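Local coordinates for putative acyl-[acyl-carrier-protein]--UDP-N-acetylglucosamine O-acyltransferase (Bacteroides fragilis, PDB 4R36), which probably catalyses O-acylation of UDP-N-acetylglucosamine with an acyl chain from acyl carrier protein, as left-handed beta-helix LpxA acyltransferases do, at residues A80-I85 with S96-G101; A140-G145 with T152-E157; V182-G187 with K192-Y197. One frame throughout, in Å; residues are numbered along the deposited sequence.

Contact 1: residues A80-I85 with S96-G101; sequences AVIGAI and STAEIG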
ATOM      1  N   ALA A  80       1.487 -12.729  -7.121  1.00 17.76           N
ATOM      2  CA  ALA A  80       1.332 -11.839  -8.262  1.00 16.72           C
ATOM      3  C   ALA A  80       0.136 -12.227  -9.126  1.00 16.89           C
ATOM      4  O   ALA A  80      -0.235 -13.415  -9.225  1.00 17.72           O
ATOM      5  CB  ALA A  80       2.583 -11.829  -9.087  1.00 16.58           C
ATOM      6  N   VAL A  81      -0.528 -11.221  -9.677  1.00 17.05           N
ATOM      7  CA  VAL A  81      -1.657 -11.455 -10.503  1.00 17.79           C
ATOM      8  C   VAL A  81      -1.434 -10.686 -11.805  1.00 17.62           C
ATOM      9  O   VAL A  81      -1.569  -9.434 -11.830  1.00 14.99           O
ATOM     10  CB  VAL A  81      -2.968 -11.020  -9.818  1.00 17.29           C
ATOM     11  CG1 VAL A  81      -4.167 -11.364 -10.699  1.00 19.74           C
ATOM     12  CG2 VAL A  81      -3.114 -11.657  -8.413  1.00 18.38           C
ATOM     13  N   ILE A  82      -1.226 -11.413 -12.885  1.00 17.96           N
ATOM     14  CA  ILE A  82      -1.060 -10.826 -14.205  1.00 17.23           C
ATOM     15  C   ILE A  82      -2.264 -11.109 -15.081  1.00 18.81           C
ATOM     16  O   ILE A  82      -2.739 -12.253 -15.160  1.00 17.55           O
ATOM     17  CB  ILE A  82       0.238 -11.352 -14.841  1.00 19.85           C
ATOM     18  CG1 ILE A  82       1.456 -11.005 -13.946  1.00 21.03           C
ATOM     19  CG2 ILE A  82       0.452 -10.762 -16.228  1.00 18.13           C
ATOM     20  CD1 ILE A  82       2.761 -11.555 -14.445  1.00 21.48           C
ATOM     21  N   GLY A  83      -2.821 -10.041 -15.679  1.00 17.34           N
ATOM     22  CA  GLY A  83      -3.843 -10.126 -16.672  1.00 16.34           C
ATOM     23  C   GLY A  83      -5.269  -9.977 -16.246  1.00 17.50           C
ATOM     24  O   GLY A  83      -6.169 -10.110 -17.079  1.00 16.46           O
ATOM     25  N   ALA A  84      -5.519  -9.614 -14.991  1.00 17.30           N
ATOM     26  CA  ALA A  84      -6.890  -9.350 -14.604  1.00 18.49           C
ATOM     27  C   ALA A  84      -7.482  -8.181 -15.383  1.00 17.47           C
ATOM     28  O   ALA A  84      -6.736  -7.279 -15.864  1.00 17.38           O
ATOM     29  CB  ALA A  84      -6.999  -9.100 -13.123  1.00 17.91           C
ATOM     30  N   ILE A  85      -8.804  -8.213 -15.541  1.00 18.01           N
ATOM     31  CA  ILE A  85      -9.494  -7.178 -16.255  1.00 18.02           C
ATOM     32  C   ILE A  85      -9.230  -5.788 -15.620  1.00 17.74           C
ATOM     33  O   ILE A  85      -8.974  -5.699 -14.409  1.00 18.56           O
ATOM     34  CB  ILE A  85     -10.993  -7.401 -16.395  1.00 20.84           C
ATOM     35  CG1 ILE A  85     -11.682  -7.464 -15.022  1.00 22.74           C
ATOM     36  CG2 ILE A  85     -11.229  -8.677 -17.223  1.00 22.94           C
ATOM     37  CD1 ILE A  85     -13.164  -7.484 -15.121  1.00 27.53           C
ATOM     38  N   SER A  96      -8.066  -7.727 -24.777  1.00 20.26           N
ATOM     39  CA  SER A  96      -6.884  -6.942 -24.480  1.00 20.60           C
ATOM     40  C   SER A  96      -5.841  -7.883 -23.900  1.00 20.66           C
ATOM     41  O   SER A  96      -6.122  -9.042 -23.637  1.00 19.65           O
ATOM     42  CB  SER A  96      -7.263  -5.775 -23.496  1.00 19.35           C
ATOM     43  OG  SER A  96      -7.591  -6.333 -22.240  1.00 18.89           O
ATOM     44  N   THR A  97      -4.607  -7.380 -23.715  1.00 19.44           N
ATOM     45  CA  THR A  97      -3.561  -8.121 -23.110  1.00 18.62           C
ATOM     46  C   THR A  97      -2.899  -7.403 -21.917  1.00 18.32           C
ATOM     47  O   THR A  97      -3.039  -6.170 -21.770  1.00 17.08           O
ATOM     48  CB  THR A  97      -2.437  -8.396 -24.118  1.00 18.72           C
ATOM     49  OG1 THR A  97      -2.055  -7.177 -24.705  1.00 17.09           O
ATOM     50  CG2 THR A  97      -2.944  -9.331 -25.217  1.00 20.71           C
ATOM     51  N   ALA A  98      -2.135  -8.179 -21.180  1.00 18.19           N
ATOM     52  CA  ALA A  98      -1.182  -7.704 -20.136  1.00 17.45           C
ATOM     53  C   ALA A  98       0.086  -8.395 -20.467  1.00 18.77           C
ATOM     54  O   ALA A  98       0.110  -9.646 -20.582  1.00 18.81           O
ATOM     55  CB  ALA A  98      -1.651  -8.070 -18.744  1.00 17.09           C
ATOM     56  N   GLU A  99       1.159  -7.628 -20.646  1.00 16.39           N
ATOM     57  CA  GLU A  99       2.375  -8.163 -21.192  1.00 18.53           C
ATOM     58  C   GLU A  99       3.584  -7.767 -20.409  1.00 18.92           C
ATOM     59  O   GLU A  99       3.716  -6.616 -20.009  1.00 19.56           O
ATOM     60  CB  GLU A  99       2.602  -7.651 -22.634  1.00 19.73           C
ATOM     61  CG  GLU A  99       1.352  -7.744 -23.499  1.00 20.06           C
ATOM     62  CD  GLU A  99       1.534  -7.379 -24.986  1.00 21.31           C
ATOM     63  OE1 GLU A  99       2.647  -7.145 -25.476  1.00 21.76           O
ATOM     64  OE2 GLU A  99       0.516  -7.262 -25.679  1.00 19.68           O
ATOM     65  N   ILE A 100       4.482  -8.707 -20.213  1.00 15.73           N
ATOM     66  CA  ILE A 100       5.830  -8.386 -19.740  1.00 17.97           C
ATOM     67  C   ILE A 100       6.825  -8.994 -20.695  1.00 19.38           C
ATOM     68  O   ILE A 100       6.537 -10.011 -21.337  1.00 20.71           O
ATOM     69  CB  ILE A 100       6.101  -8.852 -18.268  1.00 19.97           C
ATOM     70  CG1 ILE A 100       6.426 -10.337 -18.182  1.00 20.58           C
ATOM     71  CG2 ILE A 100       4.941  -8.476 -17.362  1.00 18.54           C
ATOM     72  CD1 ILE A 100       6.685 -10.827 -16.793  1.00 21.87           C
ATOM     73  N   GLY A 101       7.995  -8.358 -20.774  1.00 18.82           N
ATOM     74  CA  GLY A 101       9.113  -8.775 -21.657  1.00 18.10           C
ATOM     75  C   GLY A 101       9.992  -9.827 -21.028  1.00 19.47           C
ATOM     76  O   GLY A 101       9.501 -10.880 -20.606  1.00 19.37           O
TER
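Ile82, Gly83 and Ala98 form a small, buried apolar contact at a corner of the left-handed parallel beta-helix, where strand 81-82 on one face of the triangular prism gives way to strand 97-100 on the next. Here it illustrates how a coil can be interrupted and resumed: ten residues without helix or strand lie between the two segments, yet the chain comes back onto the prism with Gly83 CA 5.0 Å from Ala98 CA. The Ala98 methyl fills the corner, its CB resting on the Gly83 backbone 3.7 Å from Gly83 CA. Gly83 passes this point with a positive phi of 96°, a bend suited to a residue without a side chain. Ile82 covers the methyl from the interior through its short branch, with CG2 anti to the backbone N and 4.2 Å from Ala98 CB. Thr97 and Glu99, on the same strand as Ala98, point the other way, and Glu99 also makes a salt bridge to Arg121 of the adjacent strand. On the far side of 80-85, Val81 and Ala84 pack on Glu108 of the second subunit. Along strand 97-100, Thr97 OG1 donates to Glu99 OE2 at 2.8 Å, and the oxygen receives it on its anti lone pair.

Contact 2: residues A140-G145 with T152-E157; sequences ALIGNG and TKMAGE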
ATOM      1  N   ALA A 140      -1.083   0.945 -19.307  1.00 15.98           N
ATOM      2  CA  ALA A 140       0.156   1.526 -18.893  1.00 15.06           C
ATOM      3  C   ALA A 140       1.311   0.939 -19.680  1.00 15.39           C
ATOM      4  O   ALA A 140       1.217  -0.154 -20.269  1.00 15.13           O
ATOM      5  CB  ALA A 140       0.376   1.263 -17.422  1.00 15.16           C
ATOM      6  N   LEU A 141       2.373   1.710 -19.778  1.00 14.66           N
ATOM      7  CA  LEU A 141       3.579   1.348 -20.478  1.00 14.92           C
ATOM      8  C   LEU A 141       4.793   1.589 -19.555  1.00 16.87           C
ATOM      9  O   LEU A 141       5.026   2.736 -19.179  1.00 17.12           O
ATOM     10  CB  LEU A 141       3.772   2.188 -21.748  1.00 15.22           C
ATOM     11  CG  LEU A 141       5.116   1.907 -22.467  1.00 15.12           C
ATOM     12  CD1 LEU A 141       5.229   0.505 -23.010  1.00 17.15           C
ATOM     13  CD2 LEU A 141       5.346   2.947 -23.592  1.00 16.55           C
ATOM     14  N   ILE A 142       5.530   0.526 -19.246  1.00 15.69           N
ATOM     15  CA  ILE A 142       6.816   0.597 -18.574  1.00 16.53           C
ATOM     16  C   ILE A 142       7.871   0.160 -19.552  1.00 16.36           C
ATOM     17  O   ILE A 142       7.694  -0.863 -20.238  1.00 16.51           O
ATOM     18  CB  ILE A 142       6.849  -0.268 -17.304  1.00 15.55           C
ATOM     19  CG1 ILE A 142       5.763   0.235 -16.341  1.00 19.93           C
ATOM     20  CG2 ILE A 142       8.193  -0.248 -16.645  1.00 16.16           C
ATOM     21  CD1 ILE A 142       5.722  -0.530 -15.013  1.00 19.91           C
ATOM     22  N   GLY A 143       8.966   0.917 -19.622  1.00 15.83           N
ATOM     23  CA  GLY A 143      10.114   0.543 -20.486  1.00 17.41           C
ATOM     24  C   GLY A 143      11.017  -0.534 -19.889  1.00 17.33           C
ATOM     25  O   GLY A 143      10.517  -1.598 -19.419  1.00 16.28           O
ATOM     26  N   ASN A 144      12.323  -0.261 -19.923  1.00 17.20           N
ATOM     27  CA  ASN A 144      13.361  -1.228 -19.589  1.00 16.67           C
ATOM     28  C   ASN A 144      14.229  -0.704 -18.532  1.00 16.29           C
ATOM     29  O   ASN A 144      14.469   0.527 -18.423  1.00 17.04           O
ATOM     30  CB  ASN A 144      14.248  -1.528 -20.808  1.00 17.82           C
ATOM     31  CG  ASN A 144      13.436  -1.848 -22.021  1.00 19.51           C
ATOM     32  OD1 ASN A 144      12.605  -2.786 -22.039  1.00 18.42           O
ATOM     33  ND2 ASN A 144      13.669  -1.094 -23.077  1.00 22.25           N
ATOM     34  N   GLY A 145      14.735  -1.607 -17.715  1.00 17.06           N
ATOM     35  CA  GLY A 145      15.746  -1.202 -16.744  1.00 17.82           C
ATOM     36  C   GLY A 145      15.247  -0.364 -15.552  1.00 17.55           C
ATOM     37  O   GLY A 145      16.049   0.269 -14.881  1.00 16.71           O
ATOM     38  N   THR A 152       3.960   0.963  -5.168  1.00 13.19           N
ATOM     39  CA  THR A 152       3.709   2.106  -6.044  1.00 14.00           C
ATOM     40  C   THR A 152       2.571   1.804  -6.993  1.00 14.67           C
ATOM     41  O   THR A 152       2.441   0.665  -7.456  1.00 13.85           O
ATOM     42  CB  THR A 152       5.004   2.539  -6.707  1.00 15.05           C
ATOM     43  OG1 THR A 152       5.720   3.294  -5.732  1.00 13.63           O
ATOM     44  CG2 THR A 152       4.784   3.353  -7.957  1.00 15.00           C
ATOM     45  N   LYS A 153       1.736   2.807  -7.243  1.00 14.29           N
ATOM     46  CA  LYS A 153       0.524   2.675  -8.073  1.00 15.28           C
ATOM     47  C   LYS A 153       0.649   3.508  -9.353  1.00 17.60           C
ATOM     48  O   LYS A 153       0.849   4.787  -9.331  1.00 17.68           O
ATOM     49  CB  LYS A 153      -0.738   3.064  -7.294  1.00 16.37           C
ATOM     50  CG  LYS A 153      -0.763   2.567  -5.830  1.00 16.65           C
ATOM     51  CD  LYS A 153      -0.851   1.044  -5.875  1.00 16.69           C
ATOM     52  CE  LYS A 153      -1.066   0.464  -4.464  1.00 16.50           C
ATOM     53  NZ  LYS A 153      -0.844  -0.982  -4.428  1.00 15.70           N
ATOM     54  N   MET A 154       0.678   2.801 -10.473  1.00 16.07           N
ATOM     55  CA  MET A 154       0.703   3.438 -11.788  1.00 17.14           C
ATOM     56  C   MET A 154      -0.657   3.353 -12.429  1.00 18.16           C
ATOM     57  O   MET A 154      -1.161   2.249 -12.699  1.00 16.99           O
ATOM     58  CB  MET A 154       1.776   2.787 -12.625  1.00 18.80           C
ATOM     59  CG  MET A 154       3.186   3.285 -12.147  1.00 22.63           C
ATOM     60  SD  MET A 154       4.424   2.186 -12.712  1.00 26.58           S
ATOM     61  CE  MET A 154       4.179   0.791 -11.568  1.00 24.64           C
ATOM     62  N   ALA A 155      -1.294   4.511 -12.586  1.00 16.98           N
ATOM     63  CA  ALA A 155      -2.664   4.601 -13.030  1.00 16.61           C
ATOM     64  C   ALA A 155      -2.746   4.373 -14.571  1.00 16.05           C
ATOM     65  O   ALA A 155      -1.762   4.046 -15.254  1.00 16.11           O
ATOM     66  CB  ALA A 155      -3.267   5.947 -12.614  1.00 18.76           C
ATOM     67  N   GLY A 156      -3.966   4.476 -15.091  1.00 16.56           N
ATOM     68  CA  GLY A 156      -4.236   4.161 -16.474  1.00 18.58           C
ATOM     69  C   GLY A 156      -3.391   4.949 -17.457  1.00 17.11           C
ATOM     70  O   GLY A 156      -3.204   6.157 -17.263  1.00 17.45           O
ATOM     71  N   GLU A 157      -2.884   4.256 -18.466  1.00 16.65           N
ATOM     72  CA  GLU A 157      -2.254   4.880 -19.616  1.00 18.08           C
ATOM     73  C   GLU A 157      -1.050   5.766 -19.273  1.00 18.84           C
ATOM     74  O   GLU A 157      -0.735   6.702 -20.001  1.00 17.53           O
ATOM     75  CB  GLU A 157      -3.296   5.714 -20.444  1.00 20.43           C
ATOM     76  CG  GLU A 157      -4.441   4.882 -21.003  1.00 23.29           C
ATOM     77  CD  GLU A 157      -5.544   5.631 -21.720  1.00 28.18           C
ATOM     78  OE1 GLU A 157      -5.301   6.059 -22.870  1.00 25.89           O
ATOM     79  OE2 GLU A 157      -6.669   5.728 -21.142  1.00 28.68           O
TER
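Lys153 NZ is gripped by Gly133 O, by Ser151 OG and, through a salt bridge, by Glu132 of the second subunit, and this outward hold is matched on the next residue by Met154, which turns into the left-handed beta-helix to meet Ile142. The pair is an example of how successive residues of a beta-helix strand point to opposite sides, Lys153 reaching the second subunit while Met154 turns inward. Strands 141-142 and 153-154 belong to different faces of the prism, and their side chains meet across its interior.

The thioether does the touching. Met154 SD lies 3.8 Å from Ile142 CD1, and a bend at chi3 (-75°) folds the terminal methyl back beside the same atom, leaving Met154 CE 4.0 Å from Ile142 CD1. Ile142 CD1 sits at the end of an extended chain: CG1 lies anti to the carbonyl carbon (chi1 -60°) and CD1 carries on toward Met154. The two side chains cross at about a right angle, so the end of the isoleucine meets both sulfur and methyl. Val136 and Ile160, which touch both of them, continue this apolar interior along the helix axis.

The corner closes at the other end of the contact. Ala140 and Glu157 occupy successive coils, their CA atoms 4.2 Å apart, and Glu157 makes its turn with a positive phi of 59°. Its side chain leaves the contact and comes close to that of His138, a residue that binds UDP-N-acetylglucosamine; Ala155 similarly adjoins Gln174, another residue of that site. This edge of the prism therefore probably borders the substrate-binding surface. Inside the corner, the methyl of Ala140 passes alongside the turn, with Ala140 CB 4.1 Å from Ala155 O.

Contact 3: residues V182-G187 with K192-Y197; sequences VMIQGG and KDIPPY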
ATOM      1  N   VAL A 182      15.232   9.228 -13.731  1.00 19.49           N
ATOM      2  CA  VAL A 182      14.617  10.013 -12.677  1.00 21.88           C
ATOM      3  C   VAL A 182      14.720   9.197 -11.419  1.00 23.42           C
ATOM      4  O   VAL A 182      14.746   7.938 -11.476  1.00 26.23           O
ATOM      5  CB  VAL A 182      13.168  10.206 -13.076  1.00 23.47           C
ATOM      6  CG1 VAL A 182      12.232  10.450 -11.937  1.00 26.05           C
ATOM      7  CG2 VAL A 182      12.986  11.268 -14.173  1.00 20.63           C
ATOM      8  N   MET A 183      14.803   9.869 -10.289  1.00 20.45           N
ATOM      9  CA  MET A 183      14.548   9.234  -9.039  1.00 20.16           C
ATOM     10  C   MET A 183      13.385   9.946  -8.390  1.00 19.49           C
ATOM     11  O   MET A 183      13.432  11.164  -8.121  1.00 16.46           O
ATOM     12  CB  MET A 183      15.748   9.287  -8.182  1.00 21.39           C
ATOM     13  CG  MET A 183      15.576   8.290  -7.070  1.00 30.90           C
ATOM     14  SD  MET A 183      15.134   9.291  -5.684  1.00 40.89           S
ATOM     15  CE  MET A 183      14.727   7.837  -4.668  1.00 40.82           C
ATOM     16  N   ILE A 184      12.338   9.181  -8.079  1.00 17.35           N
ATOM     17  CA  ILE A 184      11.162   9.763  -7.416  1.00 16.55           C
ATOM     18  C   ILE A 184      11.190   9.265  -5.977  1.00 17.79           C
ATOM     19  O   ILE A 184      11.204   8.036  -5.714  1.00 15.21           O
ATOM     20  CB  ILE A 184       9.861   9.333  -8.088  1.00 16.93           C
ATOM     21  CG1 ILE A 184       9.935   9.649  -9.584  1.00 17.32           C
ATOM     22  CG2 ILE A 184       8.702  10.022  -7.411  1.00 16.74           C
ATOM     23  CD1 ILE A 184       8.659   9.274 -10.361  1.00 19.99           C
ATOM     24  N   GLN A 185      11.087  10.197  -5.052  1.00 14.47           N
ATOM     25  CA  GLN A 185      11.212   9.860  -3.652  1.00 17.41           C
ATOM     26  C   GLN A 185       9.930   9.238  -3.089  1.00 15.49           C
ATOM     27  O   GLN A 185       8.851   9.425  -3.601  1.00 14.98           O
ATOM     28  CB  GLN A 185      11.595  11.118  -2.862  1.00 19.75           C
ATOM     29  CG  GLN A 185      13.063  11.496  -3.258  1.00 23.14           C
ATOM     30  CD  GLN A 185      13.639  12.660  -2.426  1.00 26.88           C
ATOM     31  OE1 GLN A 185      12.906  13.431  -1.818  1.00 26.87           O
ATOM     32  NE2 GLN A 185      14.959  12.759  -2.401  1.00 28.57           N
ATOM     33  N   GLY A 186      10.115   8.467  -2.019  1.00 14.26           N
ATOM     34  CA  GLY A 186       9.037   7.631  -1.476  1.00 15.05           C
ATOM     35  C   GLY A 186       7.877   8.395  -0.950  1.00 14.65           C
ATOM     36  O   GLY A 186       8.032   9.441  -0.311  1.00 17.09           O
ATOM     37  N   GLY A 187       6.687   7.943  -1.284  1.00 14.82           N
ATOM     38  CA  GLY A 187       5.497   8.633  -0.841  1.00 15.23           C
ATOM     39  C   GLY A 187       5.062   9.829  -1.633  1.00 16.91           C
ATOM     40  O   GLY A 187       3.992  10.422  -1.317  1.00 16.78           O
ATOM     41  N   LYS A 192       1.592  15.627 -13.125  1.00 16.36           N
ATOM     42  CA  LYS A 192       2.264  16.207 -14.276  1.00 17.40           C
ATOM     43  C   LYS A 192       3.390  15.306 -14.667  1.00 19.62           C
ATOM     44  O   LYS A 192       3.676  14.365 -13.938  1.00 19.01           O
ATOM     45  CB  LYS A 192       2.731  17.602 -13.897  1.00 18.72           C
ATOM     46  CG  LYS A 192       1.507  18.498 -13.639  1.00 22.87           C
ATOM     47  CD  LYS A 192       1.616  19.873 -14.224  1.00 29.06           C
ATOM     48  CE  LYS A 192       0.488  20.828 -13.851  1.00 32.11           C
ATOM     49  NZ  LYS A 192      -0.821  20.147 -13.854  1.00 34.00           N
ATOM     50  N   ASP A 193       4.043  15.593 -15.786  1.00 16.14           N
ATOM     51  CA  ASP A 193       5.135  14.790 -16.234  1.00 17.12           C
ATOM     52  C   ASP A 193       6.439  15.110 -15.447  1.00 17.63           C
ATOM     53  O   ASP A 193       6.696  16.266 -14.991  1.00 17.64           O
ATOM     54  CB  ASP A 193       5.337  14.995 -17.735  1.00 18.36           C
ATOM     55  CG  ASP A 193       4.142  14.553 -18.573  1.00 18.78           C
ATOM     56  OD1 ASP A 193       3.382  13.640 -18.207  1.00 19.64           O
ATOM     57  OD2 ASP A 193       3.897  15.198 -19.631  1.00 20.08           O
ATOM     58  N   ILE A 194       7.309  14.106 -15.331  1.00 15.46           N
ATOM     59  CA  ILE A 194       8.615  14.265 -14.691  1.00 16.78           C
ATOM     60  C   ILE A 194       9.726  14.139 -15.707  1.00 16.73           C
ATOM     61  O   ILE A 194       9.930  13.070 -16.262  1.00 17.75           O
ATOM     62  CB  ILE A 194       8.806  13.271 -13.571  1.00 17.42           C
ATOM     63  CG1 ILE A 194       7.635  13.416 -12.570  1.00 19.08           C
ATOM     64  CG2 ILE A 194      10.121  13.490 -12.858  1.00 17.51           C
ATOM     65  CD1 ILE A 194       7.770  12.516 -11.397  1.00 19.18           C
ATOM     66  N   PRO A 195      10.463  15.231 -15.936  1.00 15.65           N
ATOM     67  CA  PRO A 195      11.426  15.208 -17.043  1.00 15.73           C
ATOM     68  C   PRO A 195      12.672  14.400 -16.679  1.00 15.87           C
ATOM     69  O   PRO A 195      12.958  14.178 -15.480  1.00 14.05           O
ATOM     70  CB  PRO A 195      11.721  16.713 -17.282  1.00 15.80           C
ATOM     71  CG  PRO A 195      11.552  17.288 -15.927  1.00 16.38           C
ATOM     72  CD  PRO A 195      10.395  16.545 -15.306  1.00 15.93           C
ATOM     73  N   PRO A 196      13.466  14.007 -17.689  1.00 15.12           N
ATOM     74  CA  PRO A 196      14.541  13.013 -17.454  1.00 16.22           C
ATOM     75  C   PRO A 196      15.681  13.481 -16.588  1.00 14.84           C
ATOM     76  O   PRO A 196      15.921  14.701 -16.536  1.00 17.52           O
ATOM     77  CB  PRO A 196      15.021  12.670 -18.836  1.00 16.63           C
ATOM     78  CG  PRO A 196      14.517  13.735 -19.699  1.00 17.48           C
ATOM     79  CD  PRO A 196      13.248  14.254 -19.105  1.00 16.47           C
ATOM     80  N   TYR A 197      16.314  12.564 -15.867  1.00 14.66           N
ATOM     81  CA  TYR A 197      17.527  12.791 -15.093  1.00 15.16           C
ATOM     82  C   TYR A 197      17.344  13.478 -13.710  1.00 14.85           C
ATOM     83  O   TYR A 197      18.319  13.709 -13.035  1.00 18.31           O
ATOM     84  CB  TYR A 197      18.576  13.594 -15.913  1.00 16.80           C
ATOM     85  CG  TYR A 197      18.834  13.037 -17.260  1.00 16.20           C
ATOM     86  CD1 TYR A 197      19.453  11.811 -17.401  1.00 17.54           C
ATOM     87  CD2 TYR A 197      18.545  13.774 -18.396  1.00 16.03           C
ATOM     88  CE1 TYR A 197      19.687  11.269 -18.658  1.00 18.63           C
ATOM     89  CE2 TYR A 197      18.740  13.228 -19.664  1.00 16.91           C
ATOM     90  CZ  TYR A 197      19.368  12.007 -19.775  1.00 19.42           C
ATOM     91  OH  TYR A 197      19.514  11.451 -20.988  1.00 19.05           O
TER
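The backbones of 182-187 and 192-197 approach at one end, where Val182 CA and Tyr197 CA lie 4.7 Å apart, and spread from there; no backbone hydrogen bond joins them, so side chains carry the contact. Ile194 is the central piece, with each of its two branches meeting a different partner. Its short branch points at the fork of Val182, Ile194 CG2 lying 3.8 Å from Val182 CG1 and 3.9 Å from Val182 CG2, so that one methyl faces two while the side chains cross at about a right angle. Its long branch runs on to the end of Ile184, where the fit is tight: Ile194 CD1 is 3.5 Å from Ile184 CD1. Both isoleucines hold CG1 anti to the carbonyl carbon, Ile194 with chi1 -55°, which lets their extended ends converge in the interior.

These residues fill the last part of the left-handed beta-helix before the chain enters the C-terminal helical region. Strand 198-201 lies beside 183-184 in the sheet; the corner entering it from strand 189-190 carries two consecutive prolines whose CB atoms point away from 182-187. Pro195 leans on Tyr232 and Tyr236 of helix 222-237, whereas Pro196 meets Tyr261 and Phe265 of helix 257-267, so one short corner touches prism and helices. Tyr197 completes the turn at a positive phi of 79°, with its side chain about 6 Å from that of Asn211, a residue of the UDP-N-acetylglucosamine site. At the first proline, Val182 CG2 comes to 3.2 Å from Pro195 O, a buried carbonyl oxygen with no hydrogen-bonding partner in the model.

Contacts 1, 2 and 3 follow one another along the chain and along the prism, each closing before the next opens. Their centres are about 12 Å apart for contacts 1 and 2, about 13 Å for 2 and 3, and about 25 Å for 1 and 3, which lie on opposite sides of the chain's centre. Contacts 1 and 2 share two of the three prism faces, both parallel sheets, those containing 81-82 with 153-154 and 97-100 with 141-142. Contact 3 lies on the third face, through 183-184, beside the C-terminal helices. None touches another; stacked coils join them, and UDP-N-acetylglucosamine-binding residues lie close to contact 2 and near the Tyr197 end of contact 3, spread along the prism.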